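Local coordinates for protein intracellular serine protease (Bacillus licheniformis, PDB 4ZOQ) that probably acts as a subtilisin-like serine endopeptidase that cuts peptides at specific sequences in lanthipeptide production, at residues V282-R296 / Y328-M340. Residues are numbered along the deposited sequence; the frame is centred on the assembly and turned at random.
Sequences VAGTAALVISEYRER and YGEVRAYQALKMM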
loop_
_atom_site.group_PDB
_atom_site.type_symbol
_atom_site.label_atom_id
_atom_site.label_comp_id
_atom_site.label_asym_id
_atom_site.label_seq_id
_atom_site.Cartn_x
_atom_site.Cartn_y
_atom_site.Cartn_z
ATOM N N VAL B 282 7.558 4.660 -3.092
ATOM C CA VAL B 282 7.483 5.818 -2.223
ATOM C C VAL B 282 7.547 5.393 -0.745
ATOM O O VAL B 282 8.222 6.028 0.065
ATOM C CB VAL B 282 6.183 6.634 -2.503
ATOM C CG1 VAL B 282 6.137 7.921 -1.654
ATOM C CG2 VAL B 282 6.088 6.953 -3.978
ATOM N N ALA B 283 6.845 4.321 -0.393
ATOM C CA ALA B 283 6.917 3.821 0.968
ATOM C C ALA B 283 8.369 3.422 1.291
ATOM O O ALA B 283 8.893 3.777 2.365
ATOM C CB ALA B 283 5.971 2.651 1.168
ATOM N N GLY B 284 9.019 2.731 0.340
ATOM C CA GLY B 284 10.412 2.336 0.476
ATOM C C GLY B 284 11.312 3.545 0.639
ATOM O O GLY B 284 12.198 3.562 1.502
ATOM N N THR B 285 11.043 4.579 -0.156
ATOM C CA THR B 285 11.799 5.823 -0.053
ATOM C C THR B 285 11.571 6.483 1.315
ATOM O O THR B 285 12.517 6.989 1.936
ATOM C CB THR B 285 11.424 6.832 -1.155
ATOM O OG1 THR B 285 11.614 6.238 -2.454
ATOM C CG2 THR B 285 12.304 8.092 -1.033
ATOM N N ALA B 286 10.332 6.452 1.802
ATOM C CA ALA B 286 10.037 7.013 3.125
ATOM C C ALA B 286 10.825 6.303 4.228
ATOM O O ALA B 286 11.373 6.947 5.135
ATOM C CB ALA B 286 8.556 6.938 3.418
ATOM N N ALA B 287 10.868 4.973 4.147
ATOM C CA ALA B 287 11.634 4.167 5.098
ATOM C C ALA B 287 13.117 4.540 5.011
ATOM O O ALA B 287 13.814 4.574 6.025
ATOM C CB ALA B 287 11.427 2.675 4.844
ATOM N N LEU B 288 13.592 4.854 3.813
ATOM C CA LEU B 288 14.987 5.278 3.702
ATOM C C LEU B 288 15.249 6.607 4.425
ATOM O O LEU B 288 16.263 6.745 5.112
ATOM C CB LEU B 288 15.415 5.390 2.237
ATOM C CG LEU B 288 15.797 4.106 1.512
ATOM C CD1 LEU B 288 16.441 4.466 0.161
ATOM C CD2 LEU B 288 16.753 3.270 2.384
ATOM N N VAL B 289 14.334 7.570 4.267
ATOM C CA VAL B 289 14.472 8.883 4.893
ATOM C C VAL B 289 14.415 8.742 6.412
ATOM O O VAL B 289 15.253 9.308 7.121
ATOM C CB VAL B 289 13.388 9.851 4.416
ATOM C CG1 VAL B 289 13.316 11.080 5.329
ATOM C CG2 VAL B 289 13.663 10.261 2.986
ATOM N N ILE B 290 13.457 7.957 6.904
ATOM C CA ILE B 290 13.365 7.726 8.330
ATOM C C ILE B 290 14.677 7.109 8.850
ATOM O O ILE B 290 15.215 7.557 9.863
ATOM C CB ILE B 290 12.161 6.817 8.692
ATOM C CG1 ILE B 290 10.840 7.560 8.465
ATOM C CG2 ILE B 290 12.251 6.367 10.159
ATOM C CD1 ILE B 290 9.628 6.699 8.392
ATOM N N SER B 291 15.214 6.121 8.131
ATOM C CA SER B 291 16.459 5.476 8.535
ATOM C C SER B 291 17.606 6.501 8.592
ATOM O O SER B 291 18.300 6.616 9.606
ATOM C CB SER B 291 16.802 4.351 7.562
ATOM O OG SER B 291 15.788 3.355 7.558
ATOM N N GLU B 292 17.768 7.299 7.536
ATOM C CA GLU B 292 18.840 8.275 7.569
ATOM C C GLU B 292 18.650 9.292 8.706
ATOM O O GLU B 292 19.591 9.608 9.437
ATOM C CB GLU B 292 18.958 9.019 6.253
ATOM C CG GLU B 292 20.022 10.076 6.320
ATOM C CD GLU B 292 20.705 10.302 5.006
ATOM O OE1 GLU B 292 20.927 9.313 4.268
ATOM O OE2 GLU B 292 21.027 11.473 4.719
ATOM N N TYR B 293 17.430 9.787 8.859
ATOM C CA TYR B 293 17.170 10.826 9.852
ATOM C C TYR B 293 17.459 10.313 11.266
ATOM O O TYR B 293 18.073 11.002 12.080
ATOM C CB TYR B 293 15.716 11.304 9.751
ATOM C CG TYR B 293 15.397 12.507 10.602
ATOM C CD1 TYR B 293 15.179 12.390 11.977
ATOM C CD2 TYR B 293 15.338 13.781 10.028
ATOM C CE1 TYR B 293 14.878 13.519 12.762
ATOM C CE2 TYR B 293 15.050 14.917 10.791
ATOM C CZ TYR B 293 14.820 14.778 12.152
ATOM O OH TYR B 293 14.549 15.897 12.897
ATOM N N ARG B 294 17.085 9.073 11.528
ATOM C CA ARG B 294 17.233 8.538 12.876
ATOM C C ARG B 294 18.719 8.315 13.126
ATOM O O ARG B 294 19.226 8.499 14.226
ATOM C CB ARG B 294 16.453 7.247 13.004
ATOM C CG ARG B 294 14.951 7.436 12.993
ATOM C CD ARG B 294 14.220 6.112 13.113
ATOM N NE ARG B 294 14.336 5.583 14.460
ATOM C CZ ARG B 294 13.803 4.438 14.863
ATOM N NH1 ARG B 294 13.112 3.693 14.007
ATOM N NH2 ARG B 294 13.976 4.040 16.124
ATOM N N GLU B 295 19.426 7.987 12.054
ATOM C CA GLU B 295 20.859 7.780 12.128
ATOM C C GLU B 295 21.616 9.070 12.412
ATOM O O GLU B 295 22.620 9.069 13.126
ATOM C CB GLU B 295 21.360 7.163 10.825
ATOM C CG GLU B 295 22.775 6.647 10.905
ATOM C CD GLU B 295 23.112 5.710 9.770
ATOM O OE1 GLU B 295 24.317 5.570 9.481
ATOM O OE2 GLU B 295 22.177 5.192 9.121
ATOM N N ARG B 296 21.109 10.179 11.896
ATOM C CA ARG B 296 21.832 11.422 12.036
ATOM C C ARG B 296 21.519 12.118 13.370
ATOM O O ARG B 296 22.365 12.840 13.892
ATOM C CB ARG B 296 21.514 12.358 10.873
ATOM C CG ARG B 296 22.143 11.919 9.549
ATOM C CD ARG B 296 21.964 12.997 8.531
ATOM N NE ARG B 296 22.570 12.687 7.246
ATOM C CZ ARG B 296 23.834 12.918 6.923
ATOM N NH1 ARG B 296 24.666 13.431 7.825
ATOM N NH2 ARG B 296 24.268 12.608 5.701
ATOM N N TYR B 328 2.709 16.265 -6.518
ATOM C CA TYR B 328 3.942 17.044 -6.359
ATOM C C TYR B 328 5.012 16.568 -7.324
ATOM O O TYR B 328 6.036 17.218 -7.466
ATOM C CB TYR B 328 4.491 16.947 -4.935
ATOM C CG TYR B 328 3.615 17.584 -3.894
ATOM C CD1 TYR B 328 3.456 18.967 -3.849
ATOM C CD2 TYR B 328 2.927 16.815 -2.967
ATOM C CE1 TYR B 328 2.652 19.566 -2.907
ATOM C CE2 TYR B 328 2.104 17.409 -2.014
ATOM C CZ TYR B 328 1.971 18.785 -1.994
ATOM O OH TYR B 328 1.164 19.395 -1.058
ATOM N N GLY B 329 4.812 15.398 -7.933
ATOM C CA GLY B 329 5.748 14.898 -8.930
ATOM C C GLY B 329 6.315 13.512 -8.642
ATOM O O GLY B 329 5.841 12.772 -7.744
ATOM N N GLU B 330 7.348 13.153 -9.392
ATOM C CA GLU B 330 7.954 11.837 -9.257
ATOM C C GLU B 330 8.968 11.774 -8.141
ATOM O O GLU B 330 9.908 12.588 -8.086
ATOM C CB GLU B 330 8.632 11.429 -10.546
ATOM C CG GLU B 330 9.226 10.028 -10.513
ATOM C CD GLU B 330 9.798 9.673 -11.863
ATOM O OE1 GLU B 330 9.516 10.439 -12.800
ATOM O OE2 GLU B 330 10.471 8.635 -12.015
ATOM N N VAL B 331 8.721 10.854 -7.216
ATOM C CA VAL B 331 9.644 10.561 -6.134
ATOM C C VAL B 331 10.943 9.923 -6.632
ATOM O O VAL B 331 10.921 9.023 -7.446
ATOM C CB VAL B 331 8.987 9.623 -5.076
ATOM C CG1 VAL B 331 10.041 9.058 -4.103
ATOM C CG2 VAL B 331 7.910 10.379 -4.331
ATOM N N ARG B 332 12.070 10.402 -6.131
ATOM C CA ARG B 332 13.377 9.812 -6.441
ATOM C C ARG B 332 14.145 9.662 -5.148
ATOM O O ARG B 332 14.525 10.663 -4.521
ATOM C CB ARG B 332 14.159 10.658 -7.446
ATOM C CG ARG B 332 13.518 10.720 -8.846
ATOM C CD ARG B 332 14.245 11.772 -9.682
ATOM N NE ARG B 332 14.109 13.080 -9.032
ATOM C CZ ARG B 332 14.626 14.220 -9.492
ATOM N NH1 ARG B 332 15.344 14.208 -10.617
ATOM N NH2 ARG B 332 14.433 15.363 -8.813
ATOM N N ALA B 333 14.374 8.416 -4.739
ATOM C CA ALA B 333 15.004 8.151 -3.443
ATOM C C ALA B 333 16.365 8.842 -3.285
ATOM O O ALA B 333 16.622 9.413 -2.231
ATOM C CB ALA B 333 15.161 6.648 -3.242
ATOM N N TYR B 334 17.222 8.813 -4.313
ATOM C CA TYR B 334 18.556 9.429 -4.169
ATOM C C TYR B 334 18.447 10.936 -3.986
ATOM O O TYR B 334 19.242 11.526 -3.281
ATOM C CB TYR B 334 19.473 9.108 -5.361
ATOM C CG TYR B 334 19.174 9.895 -6.607
ATOM C CD1 TYR B 334 18.245 9.416 -7.543
ATOM C CD2 TYR B 334 19.817 11.112 -6.859
ATOM C CE1 TYR B 334 17.955 10.131 -8.688
ATOM C CE2 TYR B 334 19.546 11.827 -7.993
ATOM C CZ TYR B 334 18.609 11.332 -8.915
ATOM O OH TYR B 334 18.323 12.035 -10.059
ATOM N N GLN B 335 17.447 11.551 -4.610
ATOM C CA GLN B 335 17.244 12.981 -4.455
ATOM C C GLN B 335 16.762 13.273 -3.046
ATOM O O GLN B 335 17.149 14.266 -2.443
ATOM C CB GLN B 335 16.217 13.515 -5.444
ATOM C CG GLN B 335 16.704 13.683 -6.855
ATOM C CD GLN B 335 17.856 14.657 -7.000
ATOM O OE1 GLN B 335 18.224 15.384 -6.055
ATOM N NE2 GLN B 335 18.384 14.741 -8.228
ATOM N N ALA B 336 15.896 12.394 -2.540
ATOM C CA ALA B 336 15.380 12.520 -1.181
ATOM C C ALA B 336 16.515 12.555 -0.174
ATOM O O ALA B 336 16.553 13.424 0.705
ATOM C CB ALA B 336 14.422 11.359 -0.859
ATOM N N LEU B 337 17.450 11.626 -0.325
ATOM C CA LEU B 337 18.598 11.521 0.579
ATOM C C LEU B 337 19.548 12.702 0.334
ATOM O O LEU B 337 20.149 13.247 1.268
ATOM C CB LEU B 337 19.316 10.168 0.390
ATOM C CG LEU B 337 18.561 8.883 0.779
ATOM C CD1 LEU B 337 19.365 7.679 0.416
ATOM C CD2 LEU B 337 18.243 8.831 2.274
ATOM N N LYS B 338 19.639 13.122 -0.923
ATOM C CA LYS B 338 20.552 14.196 -1.288
ATOM C C LYS B 338 20.096 15.514 -0.667
ATOM O O LYS B 338 20.920 16.365 -0.303
ATOM C CB LYS B 338 20.634 14.322 -2.807
ATOM C CG LYS B 338 21.703 15.238 -3.334
ATOM C CD LYS B 338 21.494 15.484 -4.839
ATOM C CE LYS B 338 21.334 16.973 -5.138
ATOM N NZ LYS B 338 20.833 17.230 -6.524
ATOM N N MET B 339 18.793 15.669 -0.467
ATOM C CA MET B 339 18.351 16.898 0.183
ATOM C C MET B 339 18.395 16.863 1.686
ATOM O O MET B 339 18.005 17.826 2.327
ATOM C CB MET B 339 16.960 17.296 -0.221
ATOM C CG MET B 339 16.880 17.922 -1.577
ATOM S SD MET B 339 15.343 18.857 -1.553
ATOM C CE MET B 339 14.500 18.047 -0.158
ATOM N N MET B 340 18.882 15.766 2.246
ATOM C CA MET B 340 19.050 15.685 3.687
ATOM C C MET B 340 20.482 16.043 4.096
ATOM O O MET B 340 20.836 15.982 5.280
ATOM C CB MET B 340 18.699 14.278 4.182
ATOM C CG MET B 340 17.253 13.901 4.042
ATOM S SD MET B 340 17.012 12.190 4.570
ATOM C CE MET B 340 17.168 12.390 6.348
#
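Met340 bends at its thioether (chi3 74°), and this turns CE onto the 282-296 helix. There CE lies 3.6 Å from Tyr293 N and 3.7 Å from Glu292 CG, near the plane of the Tyr293 ring at its edge. Glu292 has CG trans to its backbone N (chi1 177°) and comes at Met340 from the opposite direction. Its OE1 touches Leu337 CD2 at 3.4 Å. Its OE2 takes a nearly straight, salt-bridged hydrogen bond from Arg296 NE, 3.2 Å long, from above the carboxylate plane. A leucine in place of Glu292 would probably leave the Arg296 guanidinium without this charged mate and freer to turn. Two turns back along the helix, Thr285 sets CG2 3.6 Å from Ala333 CA. Its OG1 meets Val331 CG1 tip to tip and is hydrogen-bonded to Gln281 O. Val289 CG2 packs on Ala336 CB. The two helices run nearly parallel, 24° apart, with axes 9.7 Å from each other. The contact thus docks the C-terminal helix 333-338 on the helix 275-297, whose first turn carries Ser276, the predicted charge-relay serine, as part of the subtilisin-like fold. Helix 303-313 touches Val289 and Ala336, strand 221-226 meets Val331, and Ala286 packs on strand 133-136.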